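Local coordinates for putative CRISPR-associated endoribonuclease-like protein Cas6 (Pyrococcus furiosus, PDB 3UFC) that binds CRISPR RNA and, as a Cas6 paralogue, belongs to a family of CRISPR RNA-processing endoribonucleases, though its own catalytic role remains putative, at residues 163-166 with 167-171; 218-221 with 222-226. All coordinates share one frame; numbering follows the deposited sequence.

Contact 1 of 2, residues 163-166 with 167-171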
ATOM      1  N   ARG A 163      -7.771 -14.828   1.630  1.00 23.48           N
ATOM      2  CA  ARG A 163      -8.808 -14.910   2.644  1.00 24.74           C
ATOM      3  C   ARG A 163      -8.216 -15.058   4.040  1.00 25.19           C
ATOM      4  O   ARG A 163      -8.602 -14.336   4.957  1.00 24.61           O
ATOM      5  CB  ARG A 163      -9.740 -16.084   2.362  1.00 26.41           C
ATOM      6  CG  ARG A 163     -10.659 -15.880   1.180  1.00 27.63           C
ATOM      7  CD  ARG A 163     -11.307 -17.199   0.780  1.00 31.62           C
ATOM      8  NE  ARG A 163     -12.370 -17.005  -0.198  1.00 34.04           N
ATOM      9  CZ  ARG A 163     -12.977 -17.991  -0.848  1.00 36.55           C
ATOM     10  NH1 ARG A 163     -12.621 -19.249  -0.625  1.00 37.98           N
ATOM     11  NH2 ARG A 163     -13.936 -17.718  -1.722  1.00 36.20           N
ATOM     12  N   LYS A 164      -7.272 -15.983   4.200  1.00 23.94           N
ATOM     13  CA  LYS A 164      -6.652 -16.210   5.503  1.00 25.42           C
ATOM     14  C   LYS A 164      -5.898 -14.984   5.996  1.00 23.15           C
ATOM     15  O   LYS A 164      -5.995 -14.612   7.165  1.00 23.26           O
ATOM     16  CB  LYS A 164      -5.677 -17.392   5.453  1.00 29.15           C
ATOM     17  CG  LYS A 164      -5.156 -17.774   6.829  1.00 35.88           C
ATOM     18  CD  LYS A 164      -3.898 -18.628   6.762  1.00 42.33           C
ATOM     19  CE  LYS A 164      -2.705 -17.794   6.329  1.00 45.74           C
ATOM     20  NZ  LYS A 164      -1.420 -18.514   6.538  1.00 50.10           N
ATOM     21  N   VAL A 165      -5.128 -14.374   5.104  1.00 22.19           N
ATOM     22  CA  VAL A 165      -4.365 -13.188   5.455  1.00 22.89           C
ATOM     23  C   VAL A 165      -5.285 -12.073   5.963  1.00 21.31           C
ATOM     24  O   VAL A 165      -5.018 -11.465   6.996  1.00 21.39           O
ATOM     25  CB  VAL A 165      -3.561 -12.668   4.241  1.00 24.13           C
ATOM     26  CG1 VAL A 165      -3.015 -11.276   4.525  1.00 27.98           C
ATOM     27  CG2 VAL A 165      -2.413 -13.619   3.949  1.00 27.34           C
ATOM     28  N   MET A 166      -6.373 -11.815   5.242  1.00 22.45           N
ATOM     29  CA  MET A 166      -7.296 -10.760   5.646  1.00 22.31           C
ATOM     30  C   MET A 166      -7.924 -11.052   7.012  1.00 22.78           C
ATOM     31  O   MET A 166      -8.057 -10.147   7.838  1.00 22.19           O
ATOM     32  CB  MET A 166      -8.379 -10.557   4.580  1.00 20.84           C
ATOM     33  CG  MET A 166      -7.834 -10.071   3.220  1.00 22.43           C
ATOM     34  SD  MET A 166      -6.742  -8.615   3.343  1.00 23.29           S
ATOM     35  CE  MET A 166      -7.956  -7.333   3.699  1.00 23.14           C
ATOM     36  N   LEU A 167      -8.291 -12.308   7.265  1.00 23.60           N
ATOM     37  CA  LEU A 167      -8.888 -12.664   8.555  1.00 24.50           C
ATOM     38  C   LEU A 167      -7.900 -12.467   9.704  1.00 24.57           C
ATOM     39  O   LEU A 167      -8.261 -11.961  10.767  1.00 23.48           O
ATOM     40  CB  LEU A 167      -9.380 -14.117   8.546  1.00 26.91           C
ATOM     41  CG  LEU A 167     -10.538 -14.422   7.590  1.00 28.87           C
ATOM     42  CD1 LEU A 167     -10.916 -15.900   7.671  1.00 29.58           C
ATOM     43  CD2 LEU A 167     -11.729 -13.550   7.953  1.00 29.79           C
ATOM     44  N   LEU A 168      -6.651 -12.869   9.479  1.00 25.76           N
ATOM     45  CA  LEU A 168      -5.593 -12.742  10.482  1.00 25.67           C
ATOM     46  C   LEU A 168      -5.297 -11.271  10.792  1.00 25.13           C
ATOM     47  O   LEU A 168      -5.184 -10.880  11.953  1.00 23.98           O
ATOM     48  CB  LEU A 168      -4.319 -13.418   9.966  1.00 28.16           C
ATOM     49  CG  LEU A 168      -3.847 -14.763  10.525  1.00 34.31           C
ATOM     50  CD1 LEU A 168      -5.008 -15.615  10.996  1.00 30.62           C
ATOM     51  CD2 LEU A 168      -3.045 -15.479   9.443  1.00 32.97           C
ATOM     52  N   ARG A 169      -5.143 -10.463   9.747  1.00 23.20           N
ATOM     53  CA  ARG A 169      -4.866  -9.040   9.927  1.00 23.97           C
ATOM     54  C   ARG A 169      -6.045  -8.349  10.619  1.00 23.54           C
ATOM     55  O   ARG A 169      -5.856  -7.537  11.526  1.00 24.31           O
ATOM     56  CB  ARG A 169      -4.583  -8.381   8.572  1.00 21.81           C
ATOM     57  CG  ARG A 169      -3.300  -8.866   7.890  1.00 20.87           C
ATOM     58  CD  ARG A 169      -3.061  -8.102   6.598  1.00 22.65           C
ATOM     59  NE  ARG A 169      -3.167  -6.658   6.826  1.00 20.93           N
ATOM     60  CZ  ARG A 169      -3.631  -5.796   5.927  1.00 21.26           C
ATOM     61  NH1 ARG A 169      -4.026  -6.227   4.729  1.00 17.94           N
ATOM     62  NH2 ARG A 169      -3.735  -4.511   6.237  1.00 18.21           N
ATOM     63  N   TYR A 170      -7.260  -8.687  10.198  1.00 23.35           N
ATOM     64  CA  TYR A 170      -8.469  -8.103  10.782  1.00 24.14           C
ATOM     65  C   TYR A 170      -8.547  -8.393  12.289  1.00 26.70           C
ATOM     66  O   TYR A 170      -8.886  -7.517  13.088  1.00 23.94           O
ATOM     67  CB  TYR A 170      -9.712  -8.668  10.084  1.00 24.89           C
ATOM     68  CG  TYR A 170     -10.999  -7.921  10.386  1.00 25.56           C
ATOM     69  CD1 TYR A 170     -11.576  -7.082   9.433  1.00 25.93           C
ATOM     70  CD2 TYR A 170     -11.638  -8.055  11.620  1.00 24.64           C
ATOM     71  CE1 TYR A 170     -12.766  -6.391   9.698  1.00 26.05           C
ATOM     72  CE2 TYR A 170     -12.828  -7.368  11.898  1.00 26.93           C
ATOM     73  CZ  TYR A 170     -13.382  -6.539  10.931  1.00 27.28           C
ATOM     74  OH  TYR A 170     -14.549  -5.854  11.191  1.00 29.74           O
ATOM     75  N   HIS A 171      -8.235  -9.626  12.678  1.00 26.58           N
ATOM     76  CA  HIS A 171      -8.275  -9.992  14.087  1.00 27.62           C
ATOM     77  C   HIS A 171      -7.275  -9.179  14.900  1.00 29.13           C
ATOM     78  O   HIS A 171      -7.604  -8.644  15.963  1.00 27.98           O
ATOM     79  CB  HIS A 171      -7.983 -11.487  14.266  1.00 29.66           C
ATOM     80  CG  HIS A 171      -7.836 -11.896  15.697  1.00 27.96           C
ATOM     81  ND1 HIS A 171      -6.666 -11.716  16.402  1.00 29.73           N
ATOM     82  CD2 HIS A 171      -8.735 -12.396  16.578  1.00 28.20           C
ATOM     83  CE1 HIS A 171      -6.851 -12.085  17.658  1.00 30.61           C
ATOM     84  NE2 HIS A 171      -8.097 -12.500  17.791  1.00 27.90           N
TER
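Val165 and Arg169 meet one helical turn apart, and their contact is apolar: Val165 CG1 lies 3.8 Å from Arg169 CD, and this methyl of the beta-branched valine packs on the aliphatic part of the arginine before the charge begins. CG1 is there because it stands anti to the backbone N (chi1 168°), which brings it beside the carbonyl carbon. A contact of the same kind, on a more exposed face, joins Lys164 CE to Leu168 CD2 at 3.9 Å; the lysine chain bends at chi3, laying its methylenes near the leucine. Met166 and Arg169 run side by side in the same direction, with Met166 SD 3.9 Å from Arg169 NH1. Unbranched and bent at both chi2 and chi3, the methionine can follow the arginine into the interior.

Alpha-helical hydrogen bonds of the i to i+4 kind hold this spacing, among them Arg169 N to Val165 O at 2.9 Å, with an N-H...O angle of 169°. The residues form the middle of helix 158-174 in the C-terminal part of this Cas6-family chain, and the helix is amphipathic.

Among the charged groups, the Arg169 guanidinium is buried and spends its N-H groups on backbone carbonyls: NE on His49 O and NH2 on Gly50 O, while other N-H groups turn to the end of helix 215-224. Arg163 NE likewise bonds to Phe183 O.

Contact 2 of 2, residues 218-221 with 222-226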
ATOM      1  N   ALA A 218     -14.096  -6.020   3.133  1.00 22.78           N
ATOM      2  CA  ALA A 218     -13.908  -5.095   2.020  1.00 23.34           C
ATOM      3  C   ALA A 218     -13.483  -3.726   2.566  1.00 23.41           C
ATOM      4  O   ALA A 218     -12.590  -3.072   2.023  1.00 22.52           O
ATOM      5  CB  ALA A 218     -15.205  -4.963   1.225  1.00 22.38           C
ATOM      6  N   LYS A 219     -14.128  -3.307   3.646  1.00 22.92           N
ATOM      7  CA  LYS A 219     -13.824  -2.030   4.276  1.00 25.15           C
ATOM      8  C   LYS A 219     -12.415  -2.052   4.861  1.00 24.37           C
ATOM      9  O   LYS A 219     -11.670  -1.075   4.752  1.00 24.32           O
ATOM     10  CB  LYS A 219     -14.847  -1.737   5.373  1.00 26.72           C
ATOM     11  CG  LYS A 219     -14.708  -0.365   6.008  1.00 33.96           C
ATOM     12  CD  LYS A 219     -15.902  -0.063   6.912  1.00 38.80           C
ATOM     13  CE  LYS A 219     -15.821   1.341   7.503  1.00 41.42           C
ATOM     14  NZ  LYS A 219     -14.647   1.523   8.404  1.00 42.11           N
ATOM     15  N   PHE A 220     -12.051  -3.173   5.476  1.00 23.22           N
ATOM     16  CA  PHE A 220     -10.723  -3.322   6.064  1.00 22.06           C
ATOM     17  C   PHE A 220      -9.646  -3.238   4.980  1.00 21.16           C
ATOM     18  O   PHE A 220      -8.624  -2.580   5.161  1.00 22.12           O
ATOM     19  CB  PHE A 220     -10.607  -4.664   6.783  1.00 20.41           C
ATOM     20  CG  PHE A 220      -9.311  -4.839   7.526  1.00 20.07           C
ATOM     21  CD1 PHE A 220      -9.166  -4.354   8.822  1.00 22.28           C
ATOM     22  CD2 PHE A 220      -8.233  -5.482   6.926  1.00 22.32           C
ATOM     23  CE1 PHE A 220      -7.962  -4.505   9.514  1.00 23.31           C
ATOM     24  CE2 PHE A 220      -7.019  -5.640   7.611  1.00 22.52           C
ATOM     25  CZ  PHE A 220      -6.885  -5.151   8.905  1.00 21.17           C
ATOM     26  N   GLY A 221      -9.878  -3.917   3.856  1.00 21.68           N
ATOM     27  CA  GLY A 221      -8.913  -3.899   2.765  1.00 20.29           C
ATOM     28  C   GLY A 221      -8.822  -2.531   2.109  1.00 21.11           C
ATOM     29  O   GLY A 221      -7.754  -2.101   1.663  1.00 18.42           O
ATOM     30  N   TYR A 222      -9.956  -1.845   2.044  1.00 20.98           N
ATOM     31  CA  TYR A 222     -10.003  -0.514   1.456  1.00 21.36           C
ATOM     32  C   TYR A 222      -9.222   0.470   2.325  1.00 19.76           C
ATOM     33  O   TYR A 222      -8.469   1.293   1.815  1.00 21.55           O
ATOM     34  CB  TYR A 222     -11.455  -0.042   1.336  1.00 22.24           C
ATOM     35  CG  TYR A 222     -11.606   1.348   0.748  1.00 25.39           C
ATOM     36  CD1 TYR A 222     -11.243   1.612  -0.571  1.00 24.43           C
ATOM     37  CD2 TYR A 222     -12.137   2.389   1.507  1.00 26.34           C
ATOM     38  CE1 TYR A 222     -11.409   2.890  -1.129  1.00 27.52           C
ATOM     39  CE2 TYR A 222     -12.308   3.665   0.963  1.00 28.80           C
ATOM     40  CZ  TYR A 222     -11.945   3.905  -0.353  1.00 29.37           C
ATOM     41  OH  TYR A 222     -12.149   5.154  -0.895  1.00 32.26           O
ATOM     42  N   GLU A 223      -9.384   0.363   3.640  1.00 19.07           N
ATOM     43  CA  GLU A 223      -8.709   1.274   4.554  1.00 21.34           C
ATOM     44  C   GLU A 223      -7.273   0.897   4.908  1.00 21.22           C
ATOM     45  O   GLU A 223      -6.435   1.786   5.069  1.00 20.73           O
ATOM     46  CB  GLU A 223      -9.525   1.424   5.844  1.00 22.80           C
ATOM     47  CG  GLU A 223     -10.991   1.780   5.599  1.00 26.71           C
ATOM     48  CD  GLU A 223     -11.807   1.878   6.884  1.00 31.56           C
ATOM     49  OE1 GLU A 223     -11.519   1.142   7.850  1.00 30.92           O
ATOM     50  OE2 GLU A 223     -12.758   2.683   6.917  1.00 37.09           O
ATOM     51  N   ASN A 224      -6.991  -0.403   5.034  1.00 19.20           N
ATOM     52  CA  ASN A 224      -5.647  -0.858   5.399  1.00 21.50           C
ATOM     53  C   ASN A 224      -4.893  -1.640   4.332  1.00 19.25           C
ATOM     54  O   ASN A 224      -3.801  -2.145   4.596  1.00 19.88           O
ATOM     55  CB  ASN A 224      -5.694  -1.700   6.680  1.00 20.28           C
ATOM     56  CG  ASN A 224      -6.230  -0.926   7.859  1.00 24.19           C
ATOM     57  OD1 ASN A 224      -5.815   0.205   8.108  1.00 22.58           O
ATOM     58  ND2 ASN A 224      -7.155  -1.531   8.598  1.00 25.21           N
ATOM     59  N   GLY A 225      -5.469  -1.732   3.137  1.00 19.77           N
ATOM     60  CA  GLY A 225      -4.832  -2.452   2.051  1.00 18.46           C
ATOM     61  C   GLY A 225      -5.205  -3.933   2.024  1.00 20.47           C
ATOM     62  O   GLY A 225      -5.548  -4.511   3.056  1.00 18.96           O
ATOM     63  N   PHE A 226      -5.152  -4.536   0.839  1.00 18.09           N
ATOM     64  CA  PHE A 226      -5.453  -5.959   0.672  1.00 20.53           C
ATOM     65  C   PHE A 226      -4.141  -6.716   0.647  1.00 18.74           C
ATOM     66  O   PHE A 226      -3.156  -6.230   0.095  1.00 18.86           O
ATOM     67  CB  PHE A 226      -6.179  -6.218  -0.651  1.00 17.66           C
ATOM     68  CG  PHE A 226      -7.661  -6.039  -0.570  1.00 22.26           C
ATOM     69  CD1 PHE A 226      -8.473  -7.070  -0.102  1.00 22.12           C
ATOM     70  CD2 PHE A 226      -8.246  -4.825  -0.926  1.00 20.40           C
ATOM     71  CE1 PHE A 226      -9.855  -6.897   0.012  1.00 23.43           C
ATOM     72  CE2 PHE A 226      -9.630  -4.643  -0.814  1.00 24.10           C
ATOM     73  CZ  PHE A 226     -10.431  -5.685  -0.343  1.00 22.19           C
TER
HETATM   74  O   HOH W   1      -6.554   0.097   0.365  1.00 19.45           O
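Gly221 and Gly225 frame the last turn of helix 215-224. Upstream the bonding is regular, as in Glu223 N to Lys219 O at 2.9 Å; at the end Gly225 N reaches Gly221 O at 2.7 Å, but with an N-H...O angle of only 121°, a weak bond. Gly225 leaves the helix with positive phi, backbone angles that favour glycine because a CB would press on the preceding carbonyl. Its carbonyl O turns back to accept a CA-H...O contact from Gly221 CA at 3.4 Å. A water donates to both Gly221 O and Tyr222 O, satisfying carbonyls near the C-terminal end of the helix.

The chain's turn brings the Phe226 ring over Gly221, whose CA stands 3.8 Å from the ring centroid, nearly on its normal: a CH-pi contact. Glycine suits this position, for a CB would collide with the ring. This helix lies in the C-terminal of the two Cas6 family regions, in a protein with a ferredoxin-like domain, and Phe226 also meets Phe128 of strand 125-130.

One turn apart along the same side of the helix, Lys219 NZ forms a salt bridge with Glu223 OE2 at 2.7 Å, approaching on the syn side but 33° out of the carboxylate plane. The lysine runs extended until chi4, where a bend turns NZ onto the acid. Asn224 ND2 sits over one face of the Phe220 ring, toward its rim, 3.2 Å from Phe220 CE1, with ring and amide planes 71° apart. The amide's OD1 is occupied by Ser84 N.

Overall arrangement
Contacts 1 and 2 lie on helices 158-174 and 215-224; the centres of the contacts are about 11 Å apart, and they touch directly. The guanidinium of Arg169 from contact 1 reaches the C-terminal end of contact 2: NH1 lies 2.8 Å from Gly225 O and NH2 2.9 Å from Asn224 O, both probable hydrogen bonds. A positive group there would probably interact favourably with the negative end of the helix dipole. Apolar packing accompanies it, with Met166 CE 3.7 Å from Gly221 CA and Tyr170 CD1 3.7 Å from Phe220 CD1. Contact 2 is the more deeply buried; strands 183-197 and 200-213 intervene in sequence between the helices.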